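Putative cytochrome P450 154A1 (Streptomyces coelicolor, PDB 1ODO) belongs to the cytochrome P450 family of haem-thiolate proteins and holds a haem and a 4-phenyl-1H-imidazole within a largely helical fold. Local coordinates at residues Q253-H256 / T257-R261; D277-E280 / E281-H285. All coordinates share one frame; numbering follows the deposited sequence.

Contact 1 of 2, residues Q253-H256 / T257-R261; sequences QAVH and TLLTR
Q253 O receives T257 N at 2.9 Å, A254 O receives L258 N, and V255 O receives L259 N: three successive i to i+4 bonds in the last turns of helix 247-260, the C-terminal part of the long central helix of the P450 fold. The next carbonyl, H256 O, has only weak backbone donors, the N-H groups of L259 and T260, and R261 is the first residue to leave helical geometry. Here, where the helix ends, the T260 hydroxyl adds a bond: with chi1 at 55°, OG1 is tucked between its own backbone N and carbonyl carbon, and from there it donates to H256 O at 2.7 Å. The same rotation lays the T260 methyl over one face of the H256 imidazole, a CH-pi contact with CG2 3.9 Å from the ring centroid and displaced toward the rim; the H398 ring meets H256 as well. Elsewhere around the helix V255 and L259 lie side by side, CG1 to CD1 3.8 Å, where V255 packs on L368 and L371 of helix 357-374. A water in the plane of the H256 ring sits 2.8 Å from ND1 and donates to T257 OG1 at 3.2 Å.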
loop_
_atom_site.group_PDB
_atom_site.type_symbol
_atom_site.label_atom_id
_atom_site.label_comp_id
_atom_site.label_asym_id
_atom_site.label_seq_id
_atom_site.Cartn_x
_atom_site.Cartn_y
_atom_site.Cartn_z
ATOM N N GLN A 253 9.802 -6.818 -2.120
ATOM C CA GLN A 253 9.727 -8.006 -1.280
ATOM C C GLN A 253 9.679 -9.325 -2.046
ATOM O O GLN A 253 10.344 -10.286 -1.659
ATOM C CB GLN A 253 8.521 -7.904 -0.346
ATOM C CG GLN A 253 8.587 -6.736 0.634
ATOM C CD GLN A 253 9.663 -6.902 1.702
ATOM O OE1 GLN A 253 10.374 -7.905 1.740
ATOM N NE2 GLN A 253 9.783 -5.909 2.575
ATOM N N ALA A 254 8.906 -9.381 -3.128
ATOM C CA ALA A 254 8.810 -10.612 -3.908
ATOM C C ALA A 254 10.172 -10.979 -4.488
ATOM O O ALA A 254 10.618 -12.116 -4.377
ATOM C CB ALA A 254 7.782 -10.454 -5.032
ATOM N N VAL A 255 10.836 -10.008 -5.107
ATOM C CA VAL A 255 12.145 -10.266 -5.690
ATOM C C VAL A 255 13.155 -10.646 -4.616
ATOM O O VAL A 255 13.871 -11.635 -4.754
ATOM C CB VAL A 255 12.673 -9.034 -6.460
ATOM C CG1 VAL A 255 14.088 -9.302 -6.962
ATOM C CG2 VAL A 255 11.758 -8.729 -7.627
ATOM N N HIS A 256 13.205 -9.868 -3.541
ATOM C CA HIS A 256 14.142 -10.144 -2.458
ATOM C C HIS A 256 13.962 -11.545 -1.883
ATOM O O HIS A 256 14.940 -12.221 -1.558
ATOM C CB HIS A 256 14.001 -9.099 -1.348
ATOM C CG HIS A 256 15.045 -9.214 -0.281
ATOM N ND1 HIS A 256 14.879 -9.991 0.845
ATOM C CD2 HIS A 256 16.288 -8.685 -0.192
ATOM C CE1 HIS A 256 15.975 -9.938 1.580
ATOM N NE2 HIS A 256 16.846 -9.152 0.972
ATOM N N THR A 257 12.716 -11.986 -1.756
ATOM C CA THR A 257 12.453 -13.312 -1.219
ATOM C C THR A 257 12.985 -14.380 -2.173
ATOM O O THR A 257 13.634 -15.336 -1.748
ATOM C CB THR A 257 10.947 -13.532 -0.991
ATOM O OG1 THR A 257 10.498 -12.676 0.065
ATOM C CG2 THR A 257 10.662 -14.974 -0.609
ATOM N N LEU A 258 12.724 -14.207 -3.464
ATOM C CA LEU A 258 13.183 -15.172 -4.458
ATOM C C LEU A 258 14.702 -15.222 -4.557
ATOM O O LEU A 258 15.261 -16.242 -4.961
ATOM C CB LEU A 258 12.588 -14.850 -5.833
ATOM C CG LEU A 258 11.068 -14.968 -5.977
ATOM C CD1 LEU A 258 10.621 -14.300 -7.267
ATOM C CD2 LEU A 258 10.654 -16.434 -5.958
ATOM N N LEU A 259 15.366 -14.131 -4.186
ATOM C CA LEU A 259 16.827 -14.080 -4.247
ATOM C C LEU A 259 17.485 -14.576 -2.966
ATOM O O LEU A 259 18.682 -14.867 -2.945
ATOM C CB LEU A 259 17.299 -12.653 -4.543
ATOM C CG LEU A 259 16.880 -12.086 -5.902
ATOM C CD1 LEU A 259 17.476 -10.703 -6.091
ATOM C CD2 LEU A 259 17.347 -13.025 -7.014
ATOM N N THR A 260 16.701 -14.673 -1.898
ATOM C CA THR A 260 17.225 -15.135 -0.621
ATOM C C THR A 260 16.673 -16.510 -0.249
ATOM O O THR A 260 17.161 -17.147 0.685
ATOM C CB THR A 260 16.911 -14.119 0.502
ATOM O OG1 THR A 260 15.502 -13.872 0.552
ATOM C CG2 THR A 260 17.634 -12.806 0.247
ATOM N N ARG A 261 15.660 -16.956 -0.989
ATOM C CA ARG A 261 15.024 -18.252 -0.768
ATOM C C ARG A 261 14.965 -18.970 -2.116
ATOM O O ARG A 261 13.895 -19.129 -2.703
ATOM C CB ARG A 261 13.604 -18.070 -0.225
ATOM C CG ARG A 261 13.528 -17.244 1.047
ATOM C CD ARG A 261 14.214 -17.932 2.216
ATOM N NE ARG A 261 14.292 -17.044 3.373
ATOM C CZ ARG A 261 14.738 -17.407 4.572
ATOM N NH1 ARG A 261 15.151 -18.651 4.784
ATOM N NH2 ARG A 261 14.771 -16.524 5.561
HETATM O O HOH W 1 12.570 -11.213 1.955
#

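Contact 2 of 2, residues D277-E280 / E281-H285; sequences DVVE and ETLRH
V278 O is gripped twice by T282, by its N at 2.9 Å and its OG1 at 2.8 Å, the two donors arriving from opposite faces of the carbonyl plane. This is the K helix of the P450 fold, residues 275-285, and E281 and R284 are the pair of its ExxR motif. E281 sends CG anti to its own backbone N, then bends at chi2 (68°) to set its carboxylate alongside R284. The arginine runs out extended and folds at chi3 (71°), offering its guanidinium edge side-on: NE meets OE1 at 2.8 Å and NH2 meets OE2 at 2.9 Å. Both bonds are nearly straight and lie in the guanidinium plane, yet they meet the carboxylate from above its plane. E280 passes OE1 3.6 Å from L283 CD1 on its way to a salt bridge with R361. L283 itself touches the haem, with V279 CG1 beside its CD1 at 4.0 Å. E281 OE2 also accepts from D336 N and forms a salt bridge with R339, and R284 NH1 reaches A332 O and N323 O, so the buried ion pair is probably held against rotation and ties the helix to the loops beside it.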
loop_
_atom_site.group_PDB
_atom_site.type_symbol
_atom_site.label_atom_id
_atom_site.label_comp_id
_atom_site.label_asym_id
_atom_site.label_seq_id
_atom_site.Cartn_x
_atom_site.Cartn_y
_atom_site.Cartn_z
ATOM N N ASP A 277 1.172 -17.408 -7.242
ATOM C CA ASP A 277 1.278 -17.992 -5.907
ATOM C C ASP A 277 2.359 -17.264 -5.114
ATOM O O ASP A 277 2.213 -17.026 -3.914
ATOM C CB ASP A 277 1.650 -19.475 -5.968
ATOM C CG ASP A 277 0.546 -20.339 -6.539
ATOM O OD1 ASP A 277 -0.645 -19.997 -6.363
ATOM O OD2 ASP A 277 0.880 -21.380 -7.149
ATOM N N VAL A 278 3.456 -16.930 -5.788
ATOM C CA VAL A 278 4.550 -16.231 -5.129
ATOM C C VAL A 278 4.104 -14.845 -4.685
ATOM O O VAL A 278 4.476 -14.382 -3.606
ATOM C CB VAL A 278 5.773 -16.105 -6.061
ATOM C CG1 VAL A 278 6.801 -15.165 -5.456
ATOM C CG2 VAL A 278 6.390 -17.478 -6.276
ATOM N N VAL A 279 3.303 -14.184 -5.516
ATOM C CA VAL A 279 2.824 -12.854 -5.179
ATOM C C VAL A 279 1.882 -12.927 -3.982
ATOM O O VAL A 279 1.956 -12.089 -3.085
ATOM C CB VAL A 279 2.120 -12.189 -6.391
ATOM C CG1 VAL A 279 1.377 -10.928 -5.957
ATOM C CG2 VAL A 279 3.171 -11.821 -7.442
ATOM N N GLU A 280 1.007 -13.931 -3.954
ATOM C CA GLU A 280 0.079 -14.060 -2.837
ATOM C C GLU A 280 0.802 -14.348 -1.528
ATOM O O GLU A 280 0.413 -13.838 -0.481
ATOM C CB GLU A 280 -0.956 -15.155 -3.104
ATOM C CG GLU A 280 -1.952 -14.775 -4.191
ATOM C CD GLU A 280 -2.535 -13.391 -3.965
ATOM O OE1 GLU A 280 -2.392 -12.527 -4.856
ATOM O OE2 GLU A 280 -3.129 -13.163 -2.892
ATOM N N GLU A 281 1.846 -15.167 -1.575
ATOM C CA GLU A 281 2.578 -15.473 -0.354
ATOM C C GLU A 281 3.396 -14.256 0.077
ATOM O O GLU A 281 3.642 -14.062 1.266
ATOM C CB GLU A 281 3.493 -16.687 -0.547
ATOM C CG GLU A 281 4.337 -17.015 0.683
ATOM C CD GLU A 281 3.519 -17.526 1.870
ATOM O OE1 GLU A 281 2.289 -17.294 1.925
ATOM O OE2 GLU A 281 4.122 -18.157 2.762
ATOM N N THR A 282 3.829 -13.443 -0.888
ATOM C CA THR A 282 4.609 -12.250 -0.563
ATOM C C THR A 282 3.664 -11.268 0.132
ATOM O O THR A 282 4.027 -10.608 1.107
ATOM C CB THR A 282 5.199 -11.580 -1.833
ATOM O OG1 THR A 282 6.123 -12.478 -2.469
ATOM C CG2 THR A 282 5.933 -10.281 -1.468
ATOM N N LEU A 283 2.439 -11.183 -0.370
ATOM C CA LEU A 283 1.445 -10.283 0.210
ATOM C C LEU A 283 1.130 -10.701 1.647
ATOM O O LEU A 283 0.845 -9.867 2.505
ATOM C CB LEU A 283 0.172 -10.301 -0.636
ATOM C CG LEU A 283 0.326 -9.606 -1.991
ATOM C CD1 LEU A 283 -0.885 -9.853 -2.885
ATOM C CD2 LEU A 283 0.511 -8.122 -1.744
ATOM N N ARG A 284 1.191 -11.998 1.915
ATOM C CA ARG A 284 0.907 -12.483 3.260
ATOM C C ARG A 284 2.106 -12.309 4.190
ATOM O O ARG A 284 1.983 -11.744 5.275
ATOM C CB ARG A 284 0.530 -13.969 3.232
ATOM C CG ARG A 284 0.136 -14.539 4.609
ATOM C CD ARG A 284 0.136 -16.071 4.608
ATOM N NE ARG A 284 1.500 -16.594 4.539
ATOM C CZ ARG A 284 2.348 -16.597 5.564
ATOM N NH1 ARG A 284 1.969 -16.118 6.743
ATOM N NH2 ARG A 284 3.585 -17.051 5.405
ATOM N N HIS A 285 3.258 -12.803 3.738
ATOM C CA HIS A 285 4.520 -12.759 4.481
ATOM C C HIS A 285 5.171 -11.384 4.671
ATOM O O HIS A 285 5.709 -11.087 5.744
ATOM C CB HIS A 285 5.505 -13.730 3.808
ATOM C CG HIS A 285 6.690 -14.090 4.651
ATOM N ND1 HIS A 285 7.959 -13.619 4.388
ATOM C CD2 HIS A 285 6.802 -14.888 5.739
ATOM C CE1 HIS A 285 8.802 -14.112 5.278
ATOM N NE2 HIS A 285 8.125 -14.886 6.109
#

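Overall arrangement
Each contact lies within one helix, 247-260 or 275-285, contact 1 running one residue past its end; both are largely buried. The two helices pack on each other: the T282 methyl of contact 2 rests against Q253 and A254 of contact 1, and L258 meets V278. Helix 357-374 lies against both, with L368 touching A254 and V255 from one and V279 from the other. Residues 253-261 sit farther from the chain's centre and finish a helix, and their polar contacts are backbone, hydroxyl and water bonds, with a methyl over an imidazole. Residues 277-285 lie deeper, next to the haem through L283, and bring in charged groups: the buried E281 and R284, and E280, paired with R361.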